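Local coordinates for phosphotriesterase family protein (PDB 3PNZ) that probably hydrolyses phosphorylated sugar lactones at a two-zinc centre, as a lactonase of the amidohydrolase fold, at residues P29-E34 with K97-D102. Numbering follows the deposited sequence.
Sequences PAYWQE and KSFLWD. With PO4 (phosphate ion), chain K.
Three aromatic side chains, Tyr31 and Trp32 from the short helix 30-33 and Phe99 from the 3-10 segment 98-102, gather where the two segments meet. Phe99, its CG in the crowded position between backbone N and carbonyl carbon (chi1 82°), turns the CD1-CE1 edge of its ring onto one face of Tyr31 in a T-shaped pair, with centroids 5.1 Å apart and planes at 70°. The neighbouring CE1-CZ side of the ring reaches Trp32, with Phe99 CE1 3.6 Å from Trp32 CZ2; these two rings meet obliquely. With CG anti to the backbone N (chi1 177°), the Tyr31 ring extends toward 97-102, and its CD1 lies 3.2 Å from Phe99 O. The aliphatic part of the contact comes from Leu100, whose CD2 methyl packs 3.8 Å from Tyr31 CB and also borders the pyrrole side of Trp32.

Both segments belong to excursions of the phosphotriesterase-family TIM barrel: helix 30-33 follows strand 19-23, and the loop holding 97-102 comes after strand 88-92. The contact lies near the surface, yet the Leu100 side chain is only about 8 Å from a zinc ion.

Polar links run through water. One molecule accepts from Tyr31 N and donates to Leu100 O, joining the first turn of the helix to the 3-10 backbone. Another accepts from both Trp32 NE1 and Lys97 NZ; the extended lysine chain carries this ammonium to O2 and O4 of a phosphate, probably from the crystallisation liquor, which Asn96 also binds. Two further waters donate to Glu34 OE1: the first links the two carboxylates, whose Glu34 OE1 and Asp102 OD2 are 4.6 Å apart, and the second ties Glu34 to Asp102 O. Repulsion there is probably eased by Arg35, which forms a salt bridge with Asp102, while Glu34 OE2 accepts from Lys104 N.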
loop_
_atom_site.group_PDB
_atom_site.type_symbol
_atom_site.label_atom_id
_atom_site.label_comp_id
_atom_site.label_asym_id
_atom_site.label_seq_id
_atom_site.Cartn_x
_atom_site.Cartn_y
_atom_site.Cartn_z
ATOM N N PRO A 29 7.006 8.082 -11.082
ATOM C CA PRO A 29 5.939 9.057 -10.824
ATOM C C PRO A 29 6.104 10.306 -11.686
ATOM O O PRO A 29 7.159 10.932 -11.630
ATOM C CB PRO A 29 6.148 9.432 -9.351
ATOM C CG PRO A 29 6.948 8.344 -8.761
ATOM C CD PRO A 29 7.702 7.651 -9.858
ATOM N N ALA A 30 5.090 10.659 -12.467
ATOM C CA ALA A 30 5.201 11.797 -13.376
ATOM C C ALA A 30 5.554 13.072 -12.626
ATOM O O ALA A 30 6.461 13.805 -13.013
ATOM C CB ALA A 30 3.909 11.987 -14.150
ATOM N N TYR A 31 4.824 13.330 -11.548
ATOM C CA TYR A 31 5.028 14.538 -10.761
ATOM C C TYR A 31 6.494 14.715 -10.360
ATOM O O TYR A 31 7.040 15.819 -10.442
ATOM C CB TYR A 31 4.122 14.520 -9.530
ATOM C CG TYR A 31 4.331 15.700 -8.621
ATOM C CD1 TYR A 31 3.564 16.849 -8.756
ATOM C CD2 TYR A 31 5.312 15.676 -7.639
ATOM C CE1 TYR A 31 3.759 17.936 -7.926
ATOM C CE2 TYR A 31 5.513 16.754 -6.811
ATOM C CZ TYR A 31 4.737 17.882 -6.958
ATOM O OH TYR A 31 4.934 18.961 -6.125
ATOM N N TRP A 32 7.136 13.628 -9.940
ATOM C CA TRP A 32 8.528 13.699 -9.500
ATOM C C TRP A 32 9.517 13.720 -10.667
ATOM O O TRP A 32 10.511 14.452 -10.635
ATOM C CB TRP A 32 8.847 12.560 -8.527
ATOM C CG TRP A 32 8.137 12.709 -7.214
ATOM C CD1 TRP A 32 7.283 11.814 -6.627
ATOM C CD2 TRP A 32 8.218 13.827 -6.323
ATOM N NE1 TRP A 32 6.829 12.311 -5.427
ATOM C CE2 TRP A 32 7.390 13.543 -5.216
ATOM C CE3 TRP A 32 8.915 15.042 -6.353
ATOM C CZ2 TRP A 32 7.241 14.427 -4.151
ATOM C CZ3 TRP A 32 8.762 15.922 -5.291
ATOM C CH2 TRP A 32 7.930 15.610 -4.208
ATOM N N GLN A 33 9.235 12.920 -11.693
ATOM C CA GLN A 33 10.052 12.902 -12.900
ATOM C C GLN A 33 10.141 14.301 -13.515
ATOM O O GLN A 33 11.209 14.745 -13.938
ATOM C CB GLN A 33 9.452 11.930 -13.920
ATOM C CG GLN A 33 10.312 11.708 -15.154
ATOM C CD GLN A 33 9.593 10.907 -16.219
ATOM O OE1 GLN A 33 8.394 11.088 -16.447
ATOM N NE2 GLN A 33 10.321 10.017 -16.883
ATOM N N GLU A 34 9.010 14.992 -13.558
ATOM C CA GLU A 34 8.962 16.328 -14.134
ATOM C C GLU A 34 9.765 17.328 -13.308
ATOM O O GLU A 34 10.155 18.379 -13.814
ATOM C CB GLU A 34 7.512 16.791 -14.293
ATOM C CG GLU A 34 6.754 16.005 -15.366
ATOM C CD GLU A 34 5.254 16.229 -15.327
ATOM O OE1 GLU A 34 4.823 17.330 -14.927
ATOM O OE2 GLU A 34 4.505 15.299 -15.702
ATOM N N LYS A 97 -2.449 10.159 -4.149
ATOM C CA LYS A 97 -2.528 11.434 -3.419
ATOM C C LYS A 97 -2.586 12.629 -4.386
ATOM O O LYS A 97 -1.895 12.632 -5.401
ATOM C CB LYS A 97 -1.346 11.588 -2.447
ATOM C CG LYS A 97 0.030 11.363 -3.071
ATOM C CD LYS A 97 1.069 11.134 -1.988
ATOM C CE LYS A 97 2.428 10.795 -2.561
ATOM N NZ LYS A 97 3.369 10.333 -1.486
ATOM N N SER A 98 -3.385 13.641 -4.057
ATOM C CA SER A 98 -3.753 14.678 -5.026
ATOM C C SER A 98 -2.630 15.593 -5.509
ATOM O O SER A 98 -2.730 16.145 -6.604
ATOM C CB SER A 98 -4.920 15.530 -4.524
ATOM O OG SER A 98 -4.521 16.356 -3.441
ATOM N N PHE A 99 -1.569 15.767 -4.726
ATOM C CA PHE A 99 -0.482 16.628 -5.193
ATOM C C PHE A 99 0.201 16.047 -6.433
ATOM O O PHE A 99 0.724 16.786 -7.265
ATOM C CB PHE A 99 0.509 17.016 -4.070
ATOM C CG PHE A 99 1.575 15.980 -3.768
ATOM C CD1 PHE A 99 2.629 15.755 -4.646
ATOM C CD2 PHE A 99 1.555 15.278 -2.569
ATOM C CE1 PHE A 99 3.621 14.821 -4.354
ATOM C CE2 PHE A 99 2.545 14.341 -2.270
ATOM C CZ PHE A 99 3.577 14.115 -3.164
ATOM N N LEU A 100 0.154 14.725 -6.576
ATOM C CA LEU A 100 0.708 14.058 -7.754
ATOM C C LEU A 100 -0.063 14.378 -9.028
ATOM O O LEU A 100 0.433 14.153 -10.133
ATOM C CB LEU A 100 0.683 12.540 -7.566
ATOM C CG LEU A 100 1.538 11.966 -6.444
ATOM C CD1 LEU A 100 1.191 10.491 -6.263
ATOM C CD2 LEU A 100 3.011 12.168 -6.773
ATOM N N TRP A 101 -1.282 14.874 -8.879
ATOM C CA TRP A 101 -2.186 14.984 -10.024
ATOM C C TRP A 101 -1.803 16.094 -11.000
ATOM O O TRP A 101 -2.403 16.223 -12.069
ATOM C CB TRP A 101 -3.636 15.129 -9.557
ATOM C CG TRP A 101 -4.082 13.934 -8.773
ATOM C CD1 TRP A 101 -3.419 12.741 -8.656
ATOM C CD2 TRP A 101 -5.279 13.805 -8.003
ATOM N NE1 TRP A 101 -4.130 11.883 -7.851
ATOM C CE2 TRP A 101 -5.273 12.513 -7.434
ATOM C CE3 TRP A 101 -6.349 14.660 -7.724
ATOM C CZ2 TRP A 101 -6.300 12.055 -6.612
ATOM C CZ3 TRP A 101 -7.375 14.200 -6.906
ATOM C CH2 TRP A 101 -7.340 12.909 -6.363
ATOM N N ASP A 102 -0.799 16.883 -10.636
ATOM C CA ASP A 102 -0.276 17.901 -11.539
ATOM C C ASP A 102 0.497 17.228 -12.672
ATOM O O ASP A 102 0.680 17.811 -13.742
ATOM C CB ASP A 102 0.630 18.873 -10.785
ATOM C CG ASP A 102 1.207 19.955 -11.686
ATOM O OD1 ASP A 102 0.438 20.838 -12.130
ATOM O OD2 ASP A 102 2.432 19.925 -11.942
HETATM P P PO4 K . 3.644 7.194 -1.170
HETATM O O1 PO4 K . 3.794 6.727 -2.601
HETATM O O2 PO4 K . 2.302 7.861 -1.023
HETATM O O3 PO4 K . 3.706 6.044 -0.207
HETATM O O4 PO4 K . 4.772 8.128 -0.811
HETATM O O HOH W 1 2.307 12.126 -11.040
HETATM O O HOH W 2 5.993 10.784 -3.022
HETATM O O HOH W 3 3.889 17.781 -12.514
HETATM O O HOH W 4 2.469 18.585 -15.704
#